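Local coordinates for protein galactan 1,3-beta-galactosidase (Phanerochaete chrysosporium, PDB 7BYS) that probably acts as an exo-beta-1,3-galactanase, hydrolysing the beta-1,3-galactan backbone of arabinogalactans, and carries a calcium-binding carbohydrate-binding module, at residues H20-L25 against Q242-L247; K129-D134 against L152-D157; S135-I140 against T185-G190; Q160-S165 against S179-A184; E197-A202 against N213-A218. All blocks are in the same frame, centred on the assembly; numbering follows the deposited sequence.

Contact 1: residues H20-L25 against Q242-L247; sequences HGAGIL and QNAFDL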
# COMPACT_ATOMS: atom_id res chain seq x y z
N HIS A 20 -5.99 -4.49 -4.81
CA HIS A 20 -4.57 -4.57 -4.54
C HIS A 20 -3.76 -4.28 -5.80
O HIS A 20 -4.24 -4.45 -6.92
CB HIS A 20 -4.27 -5.96 -3.96
CG HIS A 20 -5.26 -6.38 -2.92
ND1 HIS A 20 -5.13 -6.04 -1.59
CD2 HIS A 20 -6.42 -7.07 -3.02
CE1 HIS A 20 -6.16 -6.52 -0.91
NE2 HIS A 20 -6.95 -7.16 -1.74
N GLY A 21 -2.53 -3.82 -5.61
CA GLY A 21 -1.74 -3.44 -6.78
C GLY A 21 -2.31 -2.23 -7.49
O GLY A 21 -2.36 -2.20 -8.74
N ALA A 22 -2.71 -1.20 -6.73
CA ALA A 22 -3.54 -0.09 -7.20
C ALA A 22 -3.05 0.55 -8.49
O ALA A 22 -1.85 0.79 -8.66
CB ALA A 22 -3.53 1.01 -6.13
N GLY A 23 -4.00 0.88 -9.35
CA GLY A 23 -3.80 1.87 -10.40
C GLY A 23 -4.88 2.92 -10.28
O GLY A 23 -6.07 2.59 -10.16
N ILE A 24 -4.50 4.20 -10.28
CA ILE A 24 -5.45 5.30 -10.15
C ILE A 24 -5.58 6.01 -11.49
O ILE A 24 -4.59 6.18 -12.22
CB ILE A 24 -5.04 6.30 -9.05
CG1 ILE A 24 -4.76 5.56 -7.74
CG2 ILE A 24 -6.13 7.35 -8.86
CD1 ILE A 24 -5.99 4.91 -7.09
N LEU A 25 -6.80 6.44 -11.81
CA LEU A 25 -7.11 7.23 -13.00
C LEU A 25 -8.00 8.37 -12.57
O LEU A 25 -8.93 8.18 -11.78
CB LEU A 25 -7.86 6.36 -14.04
CG LEU A 25 -8.61 7.05 -15.19
CD1 LEU A 25 -7.66 7.59 -16.24
CD2 LEU A 25 -9.62 6.10 -15.82
N GLN A 242 4.74 -2.22 0.19
CA GLN A 242 5.40 -2.24 -1.11
C GLN A 242 4.65 -1.29 -2.02
O GLN A 242 3.42 -1.32 -2.08
CB GLN A 242 5.39 -3.64 -1.72
CG GLN A 242 6.18 -3.72 -3.02
CD GLN A 242 6.15 -5.08 -3.65
OE1 GLN A 242 5.17 -5.82 -3.52
NE2 GLN A 242 7.22 -5.44 -4.35
N ASN A 243 5.40 -0.45 -2.74
CA ASN A 243 4.81 0.56 -3.61
C ASN A 243 3.80 -0.06 -4.57
O ASN A 243 3.98 -1.17 -5.08
CB ASN A 243 5.92 1.21 -4.43
CG ASN A 243 5.46 2.47 -5.12
OD1 ASN A 243 4.86 3.34 -4.50
ND2 ASN A 243 5.75 2.59 -6.41
N ALA A 244 2.72 0.70 -4.83
CA ALA A 244 1.71 0.32 -5.81
C ALA A 244 1.41 1.48 -6.76
O ALA A 244 1.38 1.29 -7.99
CB ALA A 244 0.41 -0.13 -5.14
N PHE A 245 1.22 2.68 -6.22
CA PHE A 245 0.88 3.83 -7.06
C PHE A 245 1.28 5.10 -6.33
O PHE A 245 1.13 5.19 -5.10
CB PHE A 245 -0.62 3.88 -7.41
CG PHE A 245 -0.91 4.70 -8.64
CD1 PHE A 245 -0.81 4.13 -9.91
CD2 PHE A 245 -1.22 6.05 -8.53
CE1 PHE A 245 -1.04 4.89 -11.05
CE2 PHE A 245 -1.45 6.81 -9.67
CZ PHE A 245 -1.36 6.24 -10.92
N ASP A 246 1.76 6.08 -7.08
CA ASP A 246 2.25 7.33 -6.50
C ASP A 246 1.46 8.46 -7.15
O ASP A 246 1.69 8.79 -8.32
CB ASP A 246 3.75 7.42 -6.73
CG ASP A 246 4.43 6.15 -6.30
OD1 ASP A 246 4.33 5.83 -5.09
OD2 ASP A 246 4.99 5.45 -7.17
N LEU A 247 0.50 9.01 -6.40
CA LEU A 247 -0.47 9.95 -6.96
C LEU A 247 -0.03 11.38 -6.69
O LEU A 247 0.30 11.70 -5.54
CB LEU A 247 -1.83 9.71 -6.31
CG LEU A 247 -2.96 10.51 -6.96
CD1 LEU A 247 -3.35 9.91 -8.30
CD2 LEU A 247 -4.18 10.56 -6.03
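Strands 22-25 and 242-247 run nearly parallel, 5° apart in direction and 5.6 Å apart at the closest point of their axes, yet no hydrogen bond joins them. Side chains fill the gap instead. Phe245 and Ile24 carry the contact in nearly equal share. Phe245 CG is anti to the backbone N (chi1 -158°), which lays the ring along the backbone of Gly23 and Ile24. Ile24 N sits 3.6 Å above the plane of the Phe245 ring, over its centre. Ile24 CB makes a CH-pi contact over the face, 4.1 Å from the Phe245 ring centroid. The CG1 branch of Ile24 meets Phe245 CD2 at 3.7 Å. The other branch, CG2, crosses Leu247 at about a right angle and touches its CD1 at 3.8 Å. The two strands are the innermost ones of the first and last blades of the GH43 five-bladed beta-propeller, so this packing closes the ring of blades. A classic beta bulge at Ala244 and Phe245, both opposite Met256, lets both side chains point toward 20-25. Ala244 CB packs against Ala22 N at 3.7 Å. Ala22 O accepts a hydrogen bond from Lys84. Flanking the bulge, Asn243 ND2 donates to the syn lone pair of Asp246 OD2 at 3.1 Å. Gln242, a galactose-binding residue in other crystals of this protein, begins the strand; Trp260 and Ser203 hold its amide.

Contact 2: residues K129-D134 against L152-D157; sequences KPLGAD and LLYASD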
# COMPACT_ATOMS: atom_id res chain seq x y z
N LYS A 129 5.34 -10.07 -24.70
CA LYS A 129 6.59 -9.60 -24.10
C LYS A 129 7.01 -8.30 -24.77
O LYS A 129 7.22 -8.28 -25.99
CB LYS A 129 7.69 -10.62 -24.29
CG LYS A 129 7.58 -11.85 -23.40
CD LYS A 129 8.86 -12.68 -23.49
CE LYS A 129 8.89 -13.81 -22.48
NZ LYS A 129 9.02 -13.30 -21.09
N PRO A 130 7.17 -7.20 -24.02
CA PRO A 130 7.55 -5.92 -24.64
C PRO A 130 8.95 -5.96 -25.23
O PRO A 130 9.93 -6.29 -24.54
CB PRO A 130 7.46 -4.92 -23.48
CG PRO A 130 7.59 -5.75 -22.25
CD PRO A 130 6.96 -7.08 -22.57
N LEU A 131 9.05 -5.61 -26.51
CA LEU A 131 10.27 -5.76 -27.31
C LEU A 131 10.87 -7.16 -27.20
O LEU A 131 12.08 -7.34 -27.39
CB LEU A 131 11.30 -4.67 -26.98
CG LEU A 131 10.73 -3.25 -27.03
CD1 LEU A 131 11.74 -2.26 -26.52
CD2 LEU A 131 10.29 -2.87 -28.45
N GLY A 132 10.04 -8.14 -26.89
CA GLY A 132 10.47 -9.52 -26.77
C GLY A 132 11.14 -9.88 -25.46
O GLY A 132 11.57 -11.03 -25.30
N ALA A 133 11.25 -8.95 -24.51
CA ALA A 133 11.92 -9.19 -23.24
C ALA A 133 10.89 -9.37 -22.13
O ALA A 133 9.71 -9.07 -22.29
CB ALA A 133 12.87 -8.03 -22.91
N ASP A 134 11.37 -9.87 -20.99
CA ASP A 134 10.51 -10.10 -19.83
C ASP A 134 9.90 -8.79 -19.35
O ASP A 134 10.53 -7.72 -19.38
CB ASP A 134 11.35 -10.61 -18.66
CG ASP A 134 11.80 -12.04 -18.82
OD1 ASP A 134 11.43 -12.70 -19.83
OD2 ASP A 134 12.53 -12.51 -17.92
N LEU A 152 5.85 2.45 -20.39
CA LEU A 152 5.85 1.26 -19.56
C LEU A 152 7.09 1.28 -18.67
O LEU A 152 8.21 1.48 -19.15
CB LEU A 152 5.87 -0.00 -20.44
CG LEU A 152 5.85 -1.32 -19.67
CD1 LEU A 152 4.51 -1.50 -18.99
CD2 LEU A 152 6.15 -2.51 -20.60
N LEU A 153 6.89 1.09 -17.37
CA LEU A 153 7.96 0.95 -16.39
C LEU A 153 7.94 -0.50 -15.94
O LEU A 153 6.88 -0.99 -15.55
CB LEU A 153 7.66 1.84 -15.18
CG LEU A 153 7.03 3.22 -15.43
CD1 LEU A 153 6.85 3.95 -14.10
CD2 LEU A 153 7.86 4.07 -16.40
N TYR A 154 9.07 -1.21 -16.03
CA TYR A 154 8.95 -2.66 -15.85
C TYR A 154 10.24 -3.33 -15.39
O TYR A 154 11.33 -2.98 -15.85
CB TYR A 154 8.41 -3.37 -17.10
CG TYR A 154 9.13 -3.14 -18.42
CD1 TYR A 154 9.20 -1.88 -19.01
CD2 TYR A 154 9.66 -4.22 -19.12
CE1 TYR A 154 9.80 -1.70 -20.24
CE2 TYR A 154 10.27 -4.04 -20.36
CZ TYR A 154 10.34 -2.78 -20.91
OH TYR A 154 10.92 -2.56 -22.14
N ALA A 155 10.07 -4.34 -14.54
CA ALA A 155 11.15 -5.25 -14.17
C ALA A 155 11.33 -6.27 -15.28
O ALA A 155 10.39 -6.99 -15.64
CB ALA A 155 10.78 -5.95 -12.86
N SER A 156 12.52 -6.32 -15.85
CA SER A 156 12.79 -7.12 -17.03
C SER A 156 13.97 -8.04 -16.75
O SER A 156 14.58 -8.00 -15.68
CB SER A 156 13.03 -6.20 -18.24
OG SER A 156 13.08 -6.94 -19.45
N ASP A 157 14.26 -8.91 -17.72
CA ASP A 157 15.42 -9.81 -17.69
C ASP A 157 15.52 -10.56 -16.35
O ASP A 157 16.47 -10.40 -15.58
CB ASP A 157 16.71 -9.08 -18.07
CG ASP A 157 16.60 -8.36 -19.41
OD1 ASP A 157 15.99 -8.91 -20.34
OD2 ASP A 157 17.11 -7.22 -19.53
O HOH W 1 11.90 -4.71 -23.26
O HOH W 2 14.11 -10.58 -20.70
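Residues 129-134 belong to the connection between two blades of the beta-propeller, from strand 123-128 to the innermost strand of the next blade. They pack on strand 150-156, the second strand of that next blade. Ser156 OG donates to Asp134 O at 2.7 Å, arriving in the carbonyl plane on a lone pair. This hydroxyl, anti to the backbone N, is also hydrogen-bonded to Lys163 NZ. The same Asp134 O lies at the edge of the Tyr154 ring, in plane, 3.6 Å from CD2. Tyr154 CG takes the crowded position between backbone N and carbonyl carbon (chi1 55°). This sends the ring tip to tip against Pro130, whose CG is 3.7 Å from Tyr154 CE2. The Pro130 ring crosses the Leu152 side chain, with Pro130 CG 3.9 Å from Leu152 CD2. A water joins Tyr154 OH to Pro130 O, and Ser165 also hydrogen-bonds that hydroxyl. Leu131 touches a glycan sugar. Within the connection, Lys129 NZ forms a salt bridge to Asp134 OD1 at 2.8 Å, from above the carboxylate plane. Asn161 and Lys163 hold Asp157 OD2. A second water accepts from Asp134 N at 2.8 Å and donates to Asp157 OD1 at 2.5 Å.

Contact 3: residues S135-I140 against T185-G190; sequences SRDESI and TLEAPG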
# COMPACT_ATOMS: atom_id res chain seq x y z
N SER A 135 8.68 -8.90 -18.86
CA SER A 135 8.06 -7.85 -18.06
C SER A 135 7.29 -8.51 -16.94
O SER A 135 6.41 -9.33 -17.19
CB SER A 135 7.13 -7.00 -18.93
OG SER A 135 6.51 -5.97 -18.17
N ARG A 136 7.64 -8.17 -15.69
CA ARG A 136 6.90 -8.69 -14.55
C ARG A 136 6.19 -7.53 -13.85
O ARG A 136 5.24 -6.99 -14.42
CB ARG A 136 7.79 -9.56 -13.66
CG ARG A 136 8.07 -10.91 -14.31
CD ARG A 136 8.93 -11.81 -13.44
NE ARG A 136 9.12 -13.12 -14.05
CZ ARG A 136 10.05 -13.40 -14.96
NH1 ARG A 136 10.87 -12.46 -15.41
NH2 ARG A 136 10.14 -14.63 -15.45
N ASP A 137 6.62 -7.10 -12.66
CA ASP A 137 6.00 -5.91 -12.08
C ASP A 137 6.13 -4.75 -13.06
O ASP A 137 7.18 -4.56 -13.67
CB ASP A 137 6.73 -5.49 -10.81
CG ASP A 137 6.32 -6.27 -9.58
OD1 ASP A 137 5.63 -7.29 -9.69
OD2 ASP A 137 6.75 -5.86 -8.49
N GLU A 138 5.05 -3.99 -13.22
CA GLU A 138 5.06 -2.89 -14.18
C GLU A 138 4.21 -1.75 -13.66
O GLU A 138 3.40 -1.91 -12.74
CB GLU A 138 4.60 -3.34 -15.58
CG GLU A 138 3.28 -4.12 -15.64
CD GLU A 138 2.08 -3.37 -15.09
OE1 GLU A 138 1.38 -3.95 -14.25
OE2 GLU A 138 1.84 -2.19 -15.46
N SER A 139 4.38 -0.59 -14.29
CA SER A 139 3.41 0.48 -14.19
C SER A 139 3.36 1.19 -15.53
O SER A 139 4.18 0.95 -16.43
CB SER A 139 3.75 1.42 -13.03
OG SER A 139 2.78 2.44 -12.89
N ILE A 140 2.41 2.11 -15.66
CA ILE A 140 2.27 2.96 -16.83
C ILE A 140 2.32 4.39 -16.33
O ILE A 140 1.60 4.75 -15.40
CB ILE A 140 0.93 2.71 -17.56
CG1 ILE A 140 0.84 1.27 -18.07
CG2 ILE A 140 0.72 3.73 -18.70
CD1 ILE A 140 1.80 0.96 -19.17
N THR A 185 17.60 -4.71 -9.96
CA THR A 185 16.65 -5.56 -9.22
C THR A 185 15.52 -4.75 -8.60
O THR A 185 15.21 -4.86 -7.41
CB THR A 185 17.33 -6.47 -8.19
OG1 THR A 185 17.91 -5.69 -7.13
CG2 THR A 185 18.40 -7.36 -8.85
N LEU A 186 14.89 -3.93 -9.43
CA LEU A 186 13.80 -3.07 -8.98
C LEU A 186 12.47 -3.62 -9.44
O LEU A 186 12.35 -4.15 -10.55
CB LEU A 186 13.97 -1.64 -9.51
CG LEU A 186 15.19 -0.86 -9.01
CD1 LEU A 186 15.36 0.42 -9.79
CD2 LEU A 186 15.09 -0.58 -7.51
N GLU A 187 11.46 -3.48 -8.59
CA GLU A 187 10.10 -3.82 -9.01
C GLU A 187 9.13 -2.84 -8.37
O GLU A 187 9.53 -1.78 -7.85
CB GLU A 187 9.80 -5.31 -8.78
CG GLU A 187 9.78 -5.72 -7.33
CD GLU A 187 9.46 -7.21 -7.16
OE1 GLU A 187 9.38 -7.94 -8.17
OE2 GLU A 187 9.29 -7.65 -6.00
N ALA A 188 7.83 -3.15 -8.46
CA ALA A 188 6.76 -2.29 -7.95
C ALA A 188 6.97 -0.81 -8.28
O ALA A 188 6.95 0.05 -7.38
CB ALA A 188 6.61 -2.51 -6.45
N PRO A 189 7.18 -0.45 -9.54
CA PRO A 189 7.51 0.94 -9.87
C PRO A 189 6.28 1.84 -9.94
O PRO A 189 5.16 1.40 -10.17
CB PRO A 189 8.12 0.82 -11.27
CG PRO A 189 7.39 -0.35 -11.89
CD PRO A 189 7.23 -1.32 -10.74
N GLY A 190 6.55 3.13 -9.76
CA GLY A 190 5.63 4.17 -10.19
C GLY A 190 6.40 5.45 -10.39
O GLY A 190 7.46 5.65 -9.78
O HOH W 3 8.83 -8.10 -10.91
O HOH W 4 3.99 -1.18 -10.15
O HOH W 5 2.69 2.58 -10.09
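Arg136 sends its guanidinium to Asp134 and the carbonyl of Tyr105. Asp137 then makes the main contact. Its backbone N donates to a water that in turn donates to Glu187 OE1. Its CG is anti to the carbonyl carbon (chi1 -82°), which brings the carboxylate over Glu187 and Ala188. Ala188 N donates to the anti lone pair of Asp137 OD2 at 2.9 Å, in a somewhat bent bond (141°). The OD2 atom of Asp137 also lies 3.1 Å from Glu187 CB and only 3.4 Å from Glu187 OE1. The last pair is two acceptors, and the carboxylate planes are 25° apart. Such crowding may raise the proton affinity of one acid, though the Ala188 N-H and a weak, long Asp137-Arg82 ion pair could offset it. Asp137 binds galactose in other crystals of this protein, so the contact lies at the sugar site. It joins the innermost strands of the third and fourth blades of the GH43 beta-propeller. At Ala188 the backbone bends sharply between strands 186-187 and 189-194. Glu138 faces away, its side chain touching Arg82 and Lys84, while its carbonyl C rests 3.9 Å from Pro189 CG. A water donates to both Glu138 O and Pro189 O. Ser139 CB comes within 3.2 Å of Pro189 O. Ser139 OG donates to another water at 2.8 Å, which donates to Pro189 O at 2.7 Å.

Contact 4: residues Q160-S165 against S179-A184; sequences QNFKIS and SVMNGA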
# COMPACT_ATOMS: atom_id res chain seq x y z
N GLN A 160 16.18 -8.62 -13.19
CA GLN A 160 17.48 -8.02 -12.91
C GLN A 160 17.63 -6.60 -13.44
O GLN A 160 18.31 -5.79 -12.81
CB GLN A 160 18.61 -8.89 -13.47
CG GLN A 160 18.61 -10.31 -12.93
CD GLN A 160 18.54 -10.32 -11.42
OE1 GLN A 160 19.51 -9.94 -10.74
NE2 GLN A 160 17.40 -10.73 -10.87
N ASN A 161 17.00 -6.27 -14.57
CA ASN A 161 17.23 -5.00 -15.25
C ASN A 161 15.91 -4.24 -15.31
O ASN A 161 14.92 -4.76 -15.84
CB ASN A 161 17.75 -5.23 -16.68
CG ASN A 161 19.02 -6.07 -16.70
OD1 ASN A 161 19.82 -6.04 -15.77
ND2 ASN A 161 19.20 -6.82 -17.78
N PHE A 162 15.91 -3.02 -14.79
CA PHE A 162 14.71 -2.21 -14.75
C PHE A 162 14.65 -1.30 -15.98
O PHE A 162 15.61 -0.59 -16.27
CB PHE A 162 14.67 -1.34 -13.49
CG PHE A 162 13.39 -0.58 -13.38
CD1 PHE A 162 12.23 -1.23 -12.98
CD2 PHE A 162 13.33 0.76 -13.73
CE1 PHE A 162 11.03 -0.53 -12.90
CE2 PHE A 162 12.14 1.45 -13.67
CZ PHE A 162 10.99 0.81 -13.26
N LYS A 163 13.51 -1.31 -16.66
CA LYS A 163 13.38 -0.63 -17.94
C LYS A 163 12.24 0.38 -17.94
O LYS A 163 11.20 0.18 -17.30
CB LYS A 163 13.14 -1.64 -19.05
CG LYS A 163 14.37 -2.50 -19.32
CD LYS A 163 14.11 -3.59 -20.34
CE LYS A 163 15.37 -4.43 -20.53
NZ LYS A 163 15.07 -5.71 -21.23
N ILE A 164 12.44 1.45 -18.69
CA ILE A 164 11.40 2.40 -19.04
C ILE A 164 11.36 2.46 -20.56
O ILE A 164 12.40 2.65 -21.20
CB ILE A 164 11.69 3.79 -18.47
CG1 ILE A 164 11.79 3.71 -16.94
CG2 ILE A 164 10.61 4.76 -18.91
CD1 ILE A 164 12.18 5.02 -16.28
N SER A 165 10.18 2.25 -21.13
CA SER A 165 10.07 2.23 -22.59
C SER A 165 8.82 2.98 -23.01
O SER A 165 7.80 2.93 -22.33
CB SER A 165 10.01 0.79 -23.09
OG SER A 165 11.22 0.11 -22.80
N SER A 179 15.12 3.99 -21.11
CA SER A 179 16.07 3.92 -20.00
C SER A 179 16.18 2.47 -19.56
O SER A 179 15.20 1.72 -19.58
CB SER A 179 15.58 4.76 -18.82
OG SER A 179 16.40 4.55 -17.68
N VAL A 180 17.39 2.07 -19.17
CA VAL A 180 17.58 0.78 -18.52
C VAL A 180 18.55 0.94 -17.37
O VAL A 180 19.60 1.58 -17.51
CB VAL A 180 18.04 -0.33 -19.50
CG1 VAL A 180 19.36 0.01 -20.17
CG2 VAL A 180 18.14 -1.67 -18.78
N MET A 181 18.21 0.37 -16.23
CA MET A 181 19.10 0.28 -15.07
C MET A 181 19.48 -1.18 -14.94
O MET A 181 18.72 -1.98 -14.37
CB MET A 181 18.43 0.80 -13.81
CG MET A 181 17.96 2.23 -13.91
SD MET A 181 16.98 2.62 -12.46
CE MET A 181 18.28 3.03 -11.32
N ASN A 182 20.65 -1.54 -15.46
CA ASN A 182 21.07 -2.93 -15.46
C ASN A 182 21.49 -3.36 -14.06
O ASN A 182 22.20 -2.64 -13.36
CB ASN A 182 22.23 -3.11 -16.44
CG ASN A 182 21.77 -3.10 -17.88
OD1 ASN A 182 20.76 -3.73 -18.22
ND2 ASN A 182 22.49 -2.39 -18.73
N GLY A 183 21.03 -4.55 -13.66
CA GLY A 183 21.38 -5.09 -12.36
C GLY A 183 20.70 -4.43 -11.19
O GLY A 183 21.06 -4.71 -10.04
N ALA A 184 19.70 -3.58 -11.42
CA ALA A 184 19.08 -2.78 -10.37
C ALA A 184 18.11 -3.57 -9.49
O ALA A 184 17.83 -3.13 -8.37
CB ALA A 184 18.37 -1.58 -10.98
O HOH W 6 15.32 2.62 -15.99
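Four backbone hydrogen bonds hold strands 161-165 and 179-181 together as an antiparallel pair. Phe162 and Met181 exchange two of them: Met181 N to Phe162 O is 2.8 Å and nearly straight (170°), while Phe162 N reaches Met181 O at 3.0 Å from above the carbonyl plane. Ile164 and Ser179 exchange the others. Ile164 N meets Ser179 O at 2.9 Å, and Ser179 N meets Ile164 O at 3.0 Å, in plane on a lone pair. Lys163 and Val180 form the non-hydrogen-bonded pair between them. Their side chains lie side by side, with Lys163 CG 3.9 Å from Val180 CG2.

On the other face Phe162, Met181, Ile164 and Ser179 line up. Met181 bends at chi3 (83°), and its SD sits obliquely to the Phe162 ring, 5.5 Å from the centroid, a Met-aromatic contact. A water bridges Phe162 O and Ser179 OG, 2.8 Å from that hydroxyl.

At the end of the pair a type II turn runs from Met181 to Ala184. Asn161 OD1 accepts from Gly183 N at 2.9 Å, in the carbonyl plane, and so ties the turn to the neighbouring strand. Asp157 takes the amide ND2 of Asn161 and thereby fixes its flip. It also forms a salt bridge with Lys163 NZ, which is also hydrogen-bonded to Ser156 OG.

The pair is the outer hairpin of the third propeller blade. Strand 150-156 flanks it on the inner side, Trp225 lies on Ile164 and Ser179, and Phe162 packs on Pro189 of the next blade.

Contact 5: residues E197-A202 against N213-A218; sequences EYFLIA and NKWFSA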
# COMPACT_ATOMS: atom_id res chain seq x y z
N GLU A 197 10.08 17.69 -12.75
CA GLU A 197 11.04 16.60 -12.59
C GLU A 197 10.27 15.30 -12.39
O GLU A 197 9.16 15.29 -11.87
CB GLU A 197 11.92 16.89 -11.37
CG GLU A 197 13.01 15.88 -11.10
CD GLU A 197 14.32 16.23 -11.78
OE1 GLU A 197 15.36 15.63 -11.39
OE2 GLU A 197 14.32 17.09 -12.69
N TYR A 198 10.88 14.19 -12.81
CA TYR A 198 10.26 12.87 -12.72
C TYR A 198 10.82 12.13 -11.51
O TYR A 198 12.04 12.07 -11.33
CB TYR A 198 10.53 12.04 -13.97
CG TYR A 198 10.09 12.70 -15.25
CD1 TYR A 198 8.80 12.51 -15.75
CD2 TYR A 198 10.96 13.51 -15.98
CE1 TYR A 198 8.39 13.12 -16.92
CE2 TYR A 198 10.55 14.11 -17.16
CZ TYR A 198 9.27 13.91 -17.62
OH TYR A 198 8.88 14.52 -18.80
N PHE A 199 9.94 11.56 -10.70
CA PHE A 199 10.34 10.82 -9.51
C PHE A 199 9.85 9.39 -9.63
O PHE A 199 8.63 9.15 -9.71
CB PHE A 199 9.79 11.49 -8.24
CG PHE A 199 10.51 12.74 -7.88
CD1 PHE A 199 10.21 13.93 -8.52
CD2 PHE A 199 11.51 12.72 -6.93
CE1 PHE A 199 10.90 15.10 -8.20
CE2 PHE A 199 12.21 13.88 -6.61
CZ PHE A 199 11.90 15.07 -7.25
N LEU A 200 10.79 8.45 -9.63
CA LEU A 200 10.51 7.03 -9.68
C LEU A 200 10.57 6.48 -8.26
O LEU A 200 11.54 6.74 -7.54
CB LEU A 200 11.56 6.33 -10.55
CG LEU A 200 11.60 4.80 -10.54
CD1 LEU A 200 10.36 4.21 -11.19
CD2 LEU A 200 12.84 4.27 -11.22
N ILE A 201 9.53 5.76 -7.85
CA ILE A 201 9.49 5.02 -6.60
C ILE A 201 9.45 3.54 -6.95
O ILE A 201 8.71 3.15 -7.86
CB ILE A 201 8.22 5.37 -5.80
CG1 ILE A 201 8.03 6.89 -5.72
CG2 ILE A 201 8.27 4.71 -4.43
CD1 ILE A 201 9.13 7.59 -5.00
N ALA A 202 10.22 2.73 -6.24
CA ALA A 202 10.28 1.30 -6.55
C ALA A 202 10.76 0.53 -5.33
O ALA A 202 11.41 1.08 -4.44
CB ALA A 202 11.21 1.04 -7.74
N ASN A 213 11.74 0.65 0.28
CA ASN A 213 11.48 1.19 -1.05
C ASN A 213 12.30 2.46 -1.27
O ASN A 213 12.68 3.16 -0.32
CB ASN A 213 9.99 1.46 -1.25
CG ASN A 213 9.17 0.19 -1.54
OD1 ASN A 213 8.11 0.27 -2.16
ND2 ASN A 213 9.64 -0.96 -1.08
N LYS A 214 12.57 2.76 -2.54
CA LYS A 214 13.54 3.78 -2.92
C LYS A 214 12.93 4.79 -3.89
O LYS A 214 11.98 4.49 -4.62
CB LYS A 214 14.77 3.17 -3.61
CG LYS A 214 15.41 2.01 -2.87
CD LYS A 214 16.11 2.46 -1.61
CE LYS A 214 16.80 1.28 -0.93
NZ LYS A 214 17.44 1.70 0.35
N TRP A 215 13.52 5.99 -3.90
CA TRP A 215 13.19 7.02 -4.88
C TRP A 215 14.42 7.38 -5.71
O TRP A 215 15.56 7.28 -5.23
CB TRP A 215 12.58 8.27 -4.22
CG TRP A 215 13.52 9.13 -3.44
CD1 TRP A 215 13.82 9.04 -2.10
CD2 TRP A 215 14.28 10.23 -3.94
NE1 TRP A 215 14.72 10.02 -1.75
CE2 TRP A 215 15.02 10.76 -2.87
CE3 TRP A 215 14.41 10.82 -5.21
CZ2 TRP A 215 15.88 11.85 -3.01
CZ3 TRP A 215 15.25 11.91 -5.35
CH2 TRP A 215 15.98 12.41 -4.26
N PHE A 216 14.16 7.81 -6.95
CA PHE A 216 15.15 8.26 -7.93
C PHE A 216 14.52 9.44 -8.65
O PHE A 216 13.30 9.47 -8.82
CB PHE A 216 15.41 7.18 -9.00
CG PHE A 216 15.57 5.78 -8.47
CD1 PHE A 216 14.48 5.05 -8.02
CD2 PHE A 216 16.82 5.16 -8.48
CE1 PHE A 216 14.64 3.75 -7.55
CE2 PHE A 216 16.97 3.84 -8.02
CZ PHE A 216 15.88 3.15 -7.56
N SER A 217 15.32 10.40 -9.10
CA SER A 217 14.76 11.50 -9.88
C SER A 217 15.59 11.75 -11.12
O SER A 217 16.78 11.41 -11.19
CB SER A 217 14.65 12.81 -9.09
OG SER A 217 15.92 13.22 -8.63
N ALA A 218 14.94 12.35 -12.12
CA ALA A 218 15.60 12.70 -13.37
C ALA A 218 14.84 13.86 -14.00
O ALA A 218 13.65 14.05 -13.73
CB ALA A 218 15.61 11.50 -14.32
O HOH W 7 18.05 14.06 -9.93
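Leu200 and Phe216 form the apolar centre on one face of a beta hairpin, made by strands 197-204 and 214-218 of the fourth propeller blade. They lie side by side and point the same way, with Leu200 CD2 3.7 Å from Phe216 CD1. The edge of the Phe216 ring meets Leu200 O in its plane. On the opposite face, Trp215 takes the crowded position between backbone N and carbonyl carbon (chi1 72°). Its CB packs on Ile201 CD1 at 3.6 Å. Its six-membered ring lies obliquely beside that of Phe199, with planes 38° apart and Phe199 CE2 3.8 Å from Trp215 CZ3. Ser217 CB sits over the face of the Phe199 ring, 3.9 Å from its centroid, in a CH-pi contact. Phe277 meets the Phe199 ring edge-to-face. Between the two faces, six backbone hydrogen bonds fix the antiparallel register, two each for Tyr198 with Ala218, Leu200 with Phe216 and Ala202 with Lys214. Tyr198 N approaches Ala218 O at 2.9 Å, nearly along the C=O axis.

The polar groups lie toward the ends. Lys214 leads away to a salt bridge with Asp230, and Tyr198 OH bonds Asp143. Glu197 bends at chi2 (91°), so its carboxylate lies against the Ala218 carbonyl, with Glu197 CD 3.0 Å from Ala218 O; the groups are both acceptors and form no hydrogen bond. A water hydrogen-bonds Ser217 OG at 2.6 Å.

How the contacts relate
Contacts 1 and 3 are blade-to-blade interfaces around the propeller axis, their centres about 11 Å apart. Between them they hold Gln242 and Asp137, which bind galactose in other crystals of this protein, as do Glu81 and Arg82. Asn243 of contact 1 links to contacts 3 and 5: its ND2 is 3.0 Å from Ala188 O and its N 2.9 Å from Asn213 OD1, probable hydrogen bonds. Contact 4 lies in the third blade and contact 2 joins that blade to the connection leading into it, centres about 9 Å apart. Leu153 O of contact 2 is 2.8 Å from Ser139 N of contact 3. Contacts 4 and 5 meet across blades, Met181 CE 3.6 Å from Phe216 CE2.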